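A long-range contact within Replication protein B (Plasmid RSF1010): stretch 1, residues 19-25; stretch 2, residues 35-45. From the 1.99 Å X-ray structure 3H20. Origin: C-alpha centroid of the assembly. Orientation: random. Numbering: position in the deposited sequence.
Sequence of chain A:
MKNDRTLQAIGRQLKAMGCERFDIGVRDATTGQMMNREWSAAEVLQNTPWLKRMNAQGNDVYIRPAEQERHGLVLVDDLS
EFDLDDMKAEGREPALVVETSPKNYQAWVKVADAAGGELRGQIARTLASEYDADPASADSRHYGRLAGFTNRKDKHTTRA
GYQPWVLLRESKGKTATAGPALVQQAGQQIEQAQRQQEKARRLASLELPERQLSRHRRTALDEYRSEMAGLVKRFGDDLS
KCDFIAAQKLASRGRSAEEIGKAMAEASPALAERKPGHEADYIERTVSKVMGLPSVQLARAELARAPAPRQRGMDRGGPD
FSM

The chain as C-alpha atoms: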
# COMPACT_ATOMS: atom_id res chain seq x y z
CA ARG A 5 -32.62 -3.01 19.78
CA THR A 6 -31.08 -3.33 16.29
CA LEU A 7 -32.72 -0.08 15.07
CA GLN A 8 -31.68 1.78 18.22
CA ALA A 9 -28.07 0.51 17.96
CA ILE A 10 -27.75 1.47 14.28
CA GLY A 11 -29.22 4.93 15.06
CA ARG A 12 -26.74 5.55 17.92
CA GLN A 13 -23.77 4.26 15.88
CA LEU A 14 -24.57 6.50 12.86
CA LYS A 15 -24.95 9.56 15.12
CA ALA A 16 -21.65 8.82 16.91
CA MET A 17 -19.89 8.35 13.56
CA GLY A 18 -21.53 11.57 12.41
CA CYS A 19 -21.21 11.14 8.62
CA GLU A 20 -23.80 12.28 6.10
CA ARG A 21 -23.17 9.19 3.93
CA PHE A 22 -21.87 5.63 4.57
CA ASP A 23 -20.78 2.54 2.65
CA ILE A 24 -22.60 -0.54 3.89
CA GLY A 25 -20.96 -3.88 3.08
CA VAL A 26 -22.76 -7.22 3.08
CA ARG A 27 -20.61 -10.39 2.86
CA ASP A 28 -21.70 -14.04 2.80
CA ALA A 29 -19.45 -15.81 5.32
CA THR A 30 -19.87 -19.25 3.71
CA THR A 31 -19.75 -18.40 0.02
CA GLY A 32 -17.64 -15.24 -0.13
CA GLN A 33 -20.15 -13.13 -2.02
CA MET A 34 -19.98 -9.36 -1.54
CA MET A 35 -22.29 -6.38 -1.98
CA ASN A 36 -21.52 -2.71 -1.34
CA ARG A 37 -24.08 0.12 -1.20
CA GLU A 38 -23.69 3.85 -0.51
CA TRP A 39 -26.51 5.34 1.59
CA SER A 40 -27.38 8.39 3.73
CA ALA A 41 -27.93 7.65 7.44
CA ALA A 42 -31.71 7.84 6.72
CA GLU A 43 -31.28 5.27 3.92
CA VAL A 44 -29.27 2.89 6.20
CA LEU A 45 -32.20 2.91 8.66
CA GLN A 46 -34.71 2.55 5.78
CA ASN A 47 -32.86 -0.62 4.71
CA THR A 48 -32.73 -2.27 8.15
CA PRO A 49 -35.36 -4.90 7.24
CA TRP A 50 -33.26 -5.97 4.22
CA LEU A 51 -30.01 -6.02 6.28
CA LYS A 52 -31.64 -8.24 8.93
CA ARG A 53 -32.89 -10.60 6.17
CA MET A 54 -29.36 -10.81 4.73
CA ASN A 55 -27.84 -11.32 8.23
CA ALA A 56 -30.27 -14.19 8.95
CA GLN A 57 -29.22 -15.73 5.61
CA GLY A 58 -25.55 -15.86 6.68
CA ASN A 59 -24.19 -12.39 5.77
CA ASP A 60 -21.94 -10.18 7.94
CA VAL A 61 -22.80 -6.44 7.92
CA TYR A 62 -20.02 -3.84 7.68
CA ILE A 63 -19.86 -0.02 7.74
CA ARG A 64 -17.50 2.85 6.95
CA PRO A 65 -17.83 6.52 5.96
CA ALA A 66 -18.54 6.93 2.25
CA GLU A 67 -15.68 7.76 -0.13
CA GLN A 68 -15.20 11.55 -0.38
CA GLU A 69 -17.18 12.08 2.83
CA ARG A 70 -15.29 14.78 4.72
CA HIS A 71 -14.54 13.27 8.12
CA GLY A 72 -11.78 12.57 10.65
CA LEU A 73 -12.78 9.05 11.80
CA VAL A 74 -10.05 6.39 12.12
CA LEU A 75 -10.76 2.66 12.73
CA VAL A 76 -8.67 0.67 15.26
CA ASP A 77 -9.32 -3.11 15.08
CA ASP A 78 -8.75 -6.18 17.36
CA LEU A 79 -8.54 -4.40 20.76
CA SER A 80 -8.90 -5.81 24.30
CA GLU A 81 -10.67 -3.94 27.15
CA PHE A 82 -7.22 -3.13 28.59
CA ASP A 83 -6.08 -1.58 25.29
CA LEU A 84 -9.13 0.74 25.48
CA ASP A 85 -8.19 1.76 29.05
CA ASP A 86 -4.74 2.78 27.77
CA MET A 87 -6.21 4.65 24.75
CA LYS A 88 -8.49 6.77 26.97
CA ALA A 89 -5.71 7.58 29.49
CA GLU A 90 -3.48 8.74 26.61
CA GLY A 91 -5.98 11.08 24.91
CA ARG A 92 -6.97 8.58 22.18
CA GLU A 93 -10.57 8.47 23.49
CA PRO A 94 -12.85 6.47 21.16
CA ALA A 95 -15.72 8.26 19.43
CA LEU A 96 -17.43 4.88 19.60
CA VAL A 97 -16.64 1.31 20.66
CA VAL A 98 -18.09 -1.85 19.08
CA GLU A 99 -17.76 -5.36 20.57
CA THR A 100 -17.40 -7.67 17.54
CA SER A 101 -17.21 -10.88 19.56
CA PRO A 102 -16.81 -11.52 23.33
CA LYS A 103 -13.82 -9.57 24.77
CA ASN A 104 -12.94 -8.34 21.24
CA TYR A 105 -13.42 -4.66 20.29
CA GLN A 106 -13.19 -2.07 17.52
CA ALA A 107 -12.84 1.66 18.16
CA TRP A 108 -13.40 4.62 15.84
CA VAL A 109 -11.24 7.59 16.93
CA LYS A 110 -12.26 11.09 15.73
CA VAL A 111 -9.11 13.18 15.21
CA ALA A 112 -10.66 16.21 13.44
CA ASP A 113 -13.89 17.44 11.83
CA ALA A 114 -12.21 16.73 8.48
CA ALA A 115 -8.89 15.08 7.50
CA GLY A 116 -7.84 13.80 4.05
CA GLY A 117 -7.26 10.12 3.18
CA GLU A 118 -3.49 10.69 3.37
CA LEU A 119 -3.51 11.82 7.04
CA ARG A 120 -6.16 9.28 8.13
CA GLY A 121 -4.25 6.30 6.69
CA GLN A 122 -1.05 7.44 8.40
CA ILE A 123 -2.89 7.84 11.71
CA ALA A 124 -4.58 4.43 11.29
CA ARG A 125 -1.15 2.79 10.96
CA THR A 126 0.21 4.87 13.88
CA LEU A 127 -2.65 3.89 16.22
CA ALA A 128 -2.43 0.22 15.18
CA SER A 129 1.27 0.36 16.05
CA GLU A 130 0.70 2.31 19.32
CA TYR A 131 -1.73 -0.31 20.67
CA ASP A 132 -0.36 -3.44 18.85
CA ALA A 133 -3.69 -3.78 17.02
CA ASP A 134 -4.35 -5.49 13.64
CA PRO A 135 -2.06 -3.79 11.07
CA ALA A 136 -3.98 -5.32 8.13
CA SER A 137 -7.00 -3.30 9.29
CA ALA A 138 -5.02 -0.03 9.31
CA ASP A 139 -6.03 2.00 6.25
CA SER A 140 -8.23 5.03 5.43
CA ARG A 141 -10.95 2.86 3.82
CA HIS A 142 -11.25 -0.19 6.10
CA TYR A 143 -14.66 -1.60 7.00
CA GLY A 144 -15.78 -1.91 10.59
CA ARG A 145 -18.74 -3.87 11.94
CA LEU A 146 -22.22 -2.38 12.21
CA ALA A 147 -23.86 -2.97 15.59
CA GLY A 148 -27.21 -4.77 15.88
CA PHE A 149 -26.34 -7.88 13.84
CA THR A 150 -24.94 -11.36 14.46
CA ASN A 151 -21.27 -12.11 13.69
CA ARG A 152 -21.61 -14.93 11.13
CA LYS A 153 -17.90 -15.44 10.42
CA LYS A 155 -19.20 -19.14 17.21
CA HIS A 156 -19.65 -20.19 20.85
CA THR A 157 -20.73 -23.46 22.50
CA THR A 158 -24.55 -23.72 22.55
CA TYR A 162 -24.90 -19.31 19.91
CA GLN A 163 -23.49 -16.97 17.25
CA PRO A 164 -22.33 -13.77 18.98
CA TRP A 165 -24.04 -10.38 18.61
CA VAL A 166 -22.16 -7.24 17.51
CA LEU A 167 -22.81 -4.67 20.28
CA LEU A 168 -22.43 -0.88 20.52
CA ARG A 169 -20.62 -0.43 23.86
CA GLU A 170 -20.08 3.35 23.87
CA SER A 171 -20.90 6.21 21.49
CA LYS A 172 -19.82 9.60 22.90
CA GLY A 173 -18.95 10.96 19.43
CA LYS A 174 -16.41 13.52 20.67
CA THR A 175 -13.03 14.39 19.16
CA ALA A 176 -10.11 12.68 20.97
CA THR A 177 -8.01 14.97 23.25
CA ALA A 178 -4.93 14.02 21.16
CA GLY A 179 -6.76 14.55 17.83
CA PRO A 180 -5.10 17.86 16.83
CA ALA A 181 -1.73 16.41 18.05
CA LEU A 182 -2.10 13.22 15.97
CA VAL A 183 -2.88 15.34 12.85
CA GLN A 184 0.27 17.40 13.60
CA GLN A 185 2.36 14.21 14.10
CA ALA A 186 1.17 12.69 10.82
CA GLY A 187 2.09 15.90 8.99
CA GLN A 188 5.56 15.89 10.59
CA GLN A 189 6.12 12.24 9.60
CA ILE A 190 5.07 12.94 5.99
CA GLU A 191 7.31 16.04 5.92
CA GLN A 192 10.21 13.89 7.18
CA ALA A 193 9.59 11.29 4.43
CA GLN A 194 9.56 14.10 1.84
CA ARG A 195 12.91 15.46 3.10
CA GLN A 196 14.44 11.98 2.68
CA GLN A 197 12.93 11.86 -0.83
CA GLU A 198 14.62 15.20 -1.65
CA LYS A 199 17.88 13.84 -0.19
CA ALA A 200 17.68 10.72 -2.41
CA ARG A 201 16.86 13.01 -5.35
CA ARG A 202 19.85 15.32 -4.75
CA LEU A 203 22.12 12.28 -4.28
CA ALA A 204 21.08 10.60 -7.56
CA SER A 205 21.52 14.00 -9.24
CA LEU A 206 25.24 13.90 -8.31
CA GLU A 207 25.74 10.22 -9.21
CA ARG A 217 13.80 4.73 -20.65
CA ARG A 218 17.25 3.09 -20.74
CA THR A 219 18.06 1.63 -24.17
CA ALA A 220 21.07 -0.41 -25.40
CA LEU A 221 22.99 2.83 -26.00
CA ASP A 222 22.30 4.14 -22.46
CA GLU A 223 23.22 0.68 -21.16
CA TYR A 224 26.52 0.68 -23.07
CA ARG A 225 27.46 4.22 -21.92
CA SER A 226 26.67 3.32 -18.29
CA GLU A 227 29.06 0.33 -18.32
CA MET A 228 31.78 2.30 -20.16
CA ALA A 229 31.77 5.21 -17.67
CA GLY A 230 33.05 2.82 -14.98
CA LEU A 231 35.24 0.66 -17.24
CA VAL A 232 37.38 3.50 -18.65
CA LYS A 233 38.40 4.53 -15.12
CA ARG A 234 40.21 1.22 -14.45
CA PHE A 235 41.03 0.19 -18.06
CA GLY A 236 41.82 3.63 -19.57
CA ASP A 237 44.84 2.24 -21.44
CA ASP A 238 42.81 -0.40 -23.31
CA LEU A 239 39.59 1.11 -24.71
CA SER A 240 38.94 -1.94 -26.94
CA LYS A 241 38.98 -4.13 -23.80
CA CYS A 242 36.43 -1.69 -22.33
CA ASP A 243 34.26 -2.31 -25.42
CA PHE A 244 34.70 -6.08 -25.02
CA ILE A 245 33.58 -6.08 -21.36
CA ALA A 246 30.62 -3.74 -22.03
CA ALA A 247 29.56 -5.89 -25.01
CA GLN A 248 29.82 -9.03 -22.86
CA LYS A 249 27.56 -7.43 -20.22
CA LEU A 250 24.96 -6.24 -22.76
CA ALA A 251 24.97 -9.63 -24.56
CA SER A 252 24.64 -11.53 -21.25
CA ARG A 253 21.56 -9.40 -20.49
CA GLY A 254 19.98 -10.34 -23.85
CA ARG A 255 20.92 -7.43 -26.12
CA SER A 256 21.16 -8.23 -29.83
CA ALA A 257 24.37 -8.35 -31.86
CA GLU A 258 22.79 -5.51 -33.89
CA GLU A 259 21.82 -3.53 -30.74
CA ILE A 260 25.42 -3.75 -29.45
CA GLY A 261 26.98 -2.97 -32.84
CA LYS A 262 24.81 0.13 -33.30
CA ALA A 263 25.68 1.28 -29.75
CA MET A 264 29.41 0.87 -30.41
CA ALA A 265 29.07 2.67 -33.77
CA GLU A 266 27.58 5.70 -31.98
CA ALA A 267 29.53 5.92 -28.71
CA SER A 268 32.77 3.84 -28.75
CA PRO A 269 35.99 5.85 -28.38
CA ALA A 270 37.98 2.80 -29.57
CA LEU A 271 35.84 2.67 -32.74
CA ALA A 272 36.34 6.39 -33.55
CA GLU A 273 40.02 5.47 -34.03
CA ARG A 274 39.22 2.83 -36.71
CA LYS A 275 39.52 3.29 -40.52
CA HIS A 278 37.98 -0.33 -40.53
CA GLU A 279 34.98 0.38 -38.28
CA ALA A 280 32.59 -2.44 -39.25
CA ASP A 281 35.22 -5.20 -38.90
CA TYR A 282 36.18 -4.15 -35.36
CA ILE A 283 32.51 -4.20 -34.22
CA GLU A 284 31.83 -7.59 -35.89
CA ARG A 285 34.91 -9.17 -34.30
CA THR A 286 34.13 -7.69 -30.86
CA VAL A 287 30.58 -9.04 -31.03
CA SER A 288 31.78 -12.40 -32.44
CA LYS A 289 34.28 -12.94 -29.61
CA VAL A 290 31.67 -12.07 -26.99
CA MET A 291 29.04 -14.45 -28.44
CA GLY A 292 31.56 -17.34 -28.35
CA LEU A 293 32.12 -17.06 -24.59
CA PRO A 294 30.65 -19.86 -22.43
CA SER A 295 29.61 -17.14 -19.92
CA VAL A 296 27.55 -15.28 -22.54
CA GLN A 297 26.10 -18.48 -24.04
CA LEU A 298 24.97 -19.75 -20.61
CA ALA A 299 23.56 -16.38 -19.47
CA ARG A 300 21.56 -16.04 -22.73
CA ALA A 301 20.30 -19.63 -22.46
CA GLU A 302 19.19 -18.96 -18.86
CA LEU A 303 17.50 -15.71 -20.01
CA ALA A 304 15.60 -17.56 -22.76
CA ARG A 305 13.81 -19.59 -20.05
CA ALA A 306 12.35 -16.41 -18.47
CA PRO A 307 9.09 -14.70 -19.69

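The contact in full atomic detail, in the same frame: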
# COMPACT_ATOMS: atom_id res chain seq x y z
N CYS A 19 -21.28 10.90 10.07
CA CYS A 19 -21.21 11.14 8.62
C CYS A 19 -22.59 11.40 8.01
O CYS A 19 -23.61 10.92 8.52
CB CYS A 19 -20.58 9.95 7.90
SG CYS A 19 -19.17 9.21 8.72
N GLU A 20 -22.60 12.15 6.91
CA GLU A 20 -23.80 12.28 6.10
C GLU A 20 -24.07 11.01 5.29
O GLU A 20 -25.23 10.61 5.14
CB GLU A 20 -23.71 13.50 5.17
CG GLU A 20 -23.62 14.84 5.90
CD GLU A 20 -24.92 15.25 6.58
OE1 GLU A 20 -25.98 14.60 6.35
OE2 GLU A 20 -24.90 16.24 7.34
N ARG A 21 -23.01 10.39 4.77
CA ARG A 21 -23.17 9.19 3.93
C ARG A 21 -22.18 8.08 4.32
O ARG A 21 -21.05 8.36 4.77
CB ARG A 21 -23.03 9.53 2.44
CG ARG A 21 -24.08 10.53 1.92
CD ARG A 21 -24.03 10.69 0.39
NE ARG A 21 -24.60 9.55 -0.32
CZ ARG A 21 -25.90 9.37 -0.56
NH1 ARG A 21 -26.80 10.26 -0.17
NH2 ARG A 21 -26.30 8.29 -1.22
N PHE A 22 -22.61 6.83 4.14
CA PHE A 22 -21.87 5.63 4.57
C PHE A 22 -21.83 4.59 3.45
O PHE A 22 -22.77 4.50 2.64
CB PHE A 22 -22.59 4.98 5.77
CG PHE A 22 -22.69 5.86 7.00
CD1 PHE A 22 -23.77 6.73 7.17
CD2 PHE A 22 -21.71 5.81 7.99
CE1 PHE A 22 -23.88 7.53 8.31
CE2 PHE A 22 -21.79 6.62 9.14
CZ PHE A 22 -22.89 7.48 9.29
N ASP A 23 -20.77 3.79 3.41
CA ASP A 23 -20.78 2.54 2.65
C ASP A 23 -21.22 1.44 3.59
O ASP A 23 -20.69 1.32 4.70
CB ASP A 23 -19.38 2.20 2.12
CG ASP A 23 -18.89 3.17 1.09
OD1 ASP A 23 -19.73 3.69 0.31
OD2 ASP A 23 -17.67 3.42 1.07
N ILE A 24 -22.20 0.66 3.16
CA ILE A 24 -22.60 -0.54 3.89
C ILE A 24 -22.15 -1.75 3.08
O ILE A 24 -22.42 -1.85 1.89
CB ILE A 24 -24.14 -0.61 4.13
CG1 ILE A 24 -24.63 0.53 5.04
CG2 ILE A 24 -24.57 -1.99 4.68
CD1 ILE A 24 -24.10 0.51 6.49
N GLY A 25 -21.42 -2.65 3.73
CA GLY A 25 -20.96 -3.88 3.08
C GLY A 25 -21.68 -5.10 3.63
O GLY A 25 -21.87 -5.24 4.84
N MET A 35 -21.54 -7.51 -1.43
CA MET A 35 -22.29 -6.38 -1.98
C MET A 35 -21.87 -5.12 -1.22
O MET A 35 -21.59 -5.17 -0.02
CB MET A 35 -23.80 -6.58 -1.83
CG MET A 35 -24.39 -7.76 -2.57
SD MET A 35 -26.13 -7.96 -2.14
CE MET A 35 -26.42 -9.62 -2.71
N ASN A 36 -21.81 -4.00 -1.94
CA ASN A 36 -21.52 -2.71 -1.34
C ASN A 36 -22.54 -1.67 -1.81
O ASN A 36 -22.77 -1.54 -3.01
CB ASN A 36 -20.11 -2.23 -1.70
CG ASN A 36 -19.04 -3.30 -1.48
OD1 ASN A 36 -18.79 -4.15 -2.34
ND2 ASN A 36 -18.41 -3.25 -0.32
N ARG A 37 -23.15 -0.97 -0.86
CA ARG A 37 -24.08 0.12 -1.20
C ARG A 37 -23.68 1.41 -0.49
O ARG A 37 -23.18 1.37 0.63
CB ARG A 37 -25.53 -0.23 -0.81
CG ARG A 37 -26.02 -1.65 -1.16
CD ARG A 37 -25.95 -1.97 -2.64
NE ARG A 37 -26.64 -1.00 -3.48
CZ ARG A 37 -26.54 -0.97 -4.80
NH1 ARG A 37 -25.78 -1.84 -5.44
NH2 ARG A 37 -27.21 -0.05 -5.50
N GLU A 38 -23.90 2.55 -1.15
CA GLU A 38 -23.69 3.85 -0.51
C GLU A 38 -25.04 4.51 -0.21
O GLU A 38 -25.87 4.69 -1.11
CB GLU A 38 -22.82 4.78 -1.37
CG GLU A 38 -22.43 6.08 -0.64
CD GLU A 38 -21.85 7.13 -1.58
OE1 GLU A 38 -20.79 6.87 -2.19
OE2 GLU A 38 -22.46 8.21 -1.71
N TRP A 39 -25.22 4.88 1.06
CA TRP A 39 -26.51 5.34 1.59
C TRP A 39 -26.35 6.48 2.60
O TRP A 39 -25.41 6.46 3.40
CB TRP A 39 -27.20 4.19 2.34
CG TRP A 39 -27.77 3.08 1.47
CD1 TRP A 39 -28.28 3.19 0.21
CD2 TRP A 39 -27.94 1.70 1.84
NE1 TRP A 39 -28.72 1.96 -0.24
CE2 TRP A 39 -28.54 1.04 0.75
CE3 TRP A 39 -27.64 0.97 3.01
CZ2 TRP A 39 -28.83 -0.34 0.77
CZ3 TRP A 39 -27.94 -0.40 3.03
CH2 TRP A 39 -28.53 -1.03 1.92
N SER A 40 -27.28 7.44 2.60
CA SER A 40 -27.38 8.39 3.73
C SER A 40 -27.71 7.62 5.01
O SER A 40 -28.15 6.46 4.94
CB SER A 40 -28.46 9.45 3.46
OG SER A 40 -29.74 8.86 3.34
N ALA A 41 -27.50 8.24 6.17
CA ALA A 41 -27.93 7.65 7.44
C ALA A 41 -29.42 7.25 7.42
O ALA A 41 -29.78 6.17 7.88
CB ALA A 41 -27.63 8.62 8.61
N ALA A 42 -30.27 8.12 6.86
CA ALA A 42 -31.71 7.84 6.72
C ALA A 42 -31.96 6.59 5.87
O ALA A 42 -32.88 5.79 6.18
CB ALA A 42 -32.44 9.06 6.12
N GLU A 43 -31.17 6.43 4.81
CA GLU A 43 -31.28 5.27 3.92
C GLU A 43 -30.78 3.97 4.58
O GLU A 43 -31.33 2.90 4.32
CB GLU A 43 -30.59 5.52 2.57
CG GLU A 43 -31.24 6.63 1.73
CD GLU A 43 -30.42 7.04 0.50
OE1 GLU A 43 -29.18 6.90 0.51
OE2 GLU A 43 -31.03 7.52 -0.48
N VAL A 44 -29.75 4.06 5.43
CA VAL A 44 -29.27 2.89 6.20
C VAL A 44 -30.41 2.36 7.08
O VAL A 44 -30.72 1.16 7.07
CB VAL A 44 -28.03 3.22 7.07
CG1 VAL A 44 -27.56 1.98 7.85
CG2 VAL A 44 -26.87 3.77 6.21
N LEU A 45 -31.05 3.26 7.82
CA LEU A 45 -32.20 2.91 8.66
C LEU A 45 -33.39 2.38 7.85
O LEU A 45 -34.04 1.41 8.26
CB LEU A 45 -32.59 4.11 9.55
CG LEU A 45 -31.56 4.37 10.68
CD1 LEU A 45 -31.73 5.74 11.35
CD2 LEU A 45 -31.63 3.28 11.76
O HOH W 1 -29.33 9.76 -1.17
O HOH W 2 -28.21 6.73 -2.01
O HOH W 3 -18.71 5.47 -1.25

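Strand 21-25 and strand 35-40 run antiparallel, their N-to-C directions 150° apart and their axes approaching to 4.6 Å. The register alternates. Phe-22 with Trp-39 and Ile-24 with Arg-37 are hydrogen-bonded pairs, and each closes a two-bond ring: Phe-22 N donates to Trp-39 O (2.9 Å, 160° at the hydrogen) and Trp-39 N to Phe-22 O (2.9 Å, 169°), while Ile-24 N donates to Arg-37 O (2.8 Å, 168°) and Arg-37 N to Ile-24 O (3.0 Å, 170°). Four amides and four carbonyls are thus satisfied with nearly linear geometry. At the non-hydrogen-bonded pairs the CA atoms come closer, 4.5 Å between Asp-23 CA and Glu-38 CA, and CA-H groups supplement the carbonyls, as where Glu-38 CA lies 3.3 Å from Phe-22 O. Beyond the ladder, Ala-41 N makes a weak bond to Glu-20 O (3.4 Å, 147°), linking the start of helix 41-45 to the residue before the first strand.

Arg-21, Asp-23, Ser-40 and Glu-38 direct their side chains to one face of the sheet, where charge dominates. Arg-21 NE donates to Glu-38 OE2 at 2.9 Å (153°), a salt bridge made near the guanidinium plane. A longer salt bridge, 3.6 Å from Arg-21 NH2 to Glu-43 OE1, is supplemented by water 2, which accepts from Arg-21 NH2 (2.6 Å) and donates to Glu-43 OE1 (2.7 Å). Water 1 makes a second link, accepting from Arg-21 NH1 (2.8 Å) and donating to Glu-43 OE2 (2.9 Å). Glu-43 OE1 also accepts from Ser-40 N (2.9 Å, 157°), and Ser-40 OG accepts from Glu-43 N (3.2 Å, 150°). Glu-43 N to Ser-40 OG is the capping bond, with Ser-40 at the N-cap; together the two bonds satisfy both amides.

Asp-23 OD1 and Glu-38 OE1 bring like charges within 4.2 Å. Water 3 bridges them by donating to both, at 2.6 Å to Asp-23 OD1 and 2.7 Å to Glu-38 OE1, so each oxygen accepts a hydrogen bond from the water. Asp-23 OD2 is hydrogen-bonded elsewhere in the structure.

Phe-22, Ile-24 and Trp-39 point to the other face, where the contacts are apolar. Ile-24 CG1 lies 3.7 Å from Trp-39 CE3, and Ile-24 CD1 is 4.0 Å from Val-44 CG1. Phe-22 CE1 reaches Ala-41 CB at 3.9 Å, with that methyl at the edge of the ring. The helix therefore extends the hydrophobic surface begun by the strands. Altogether the contact buries 655 Å², summed over both stretches.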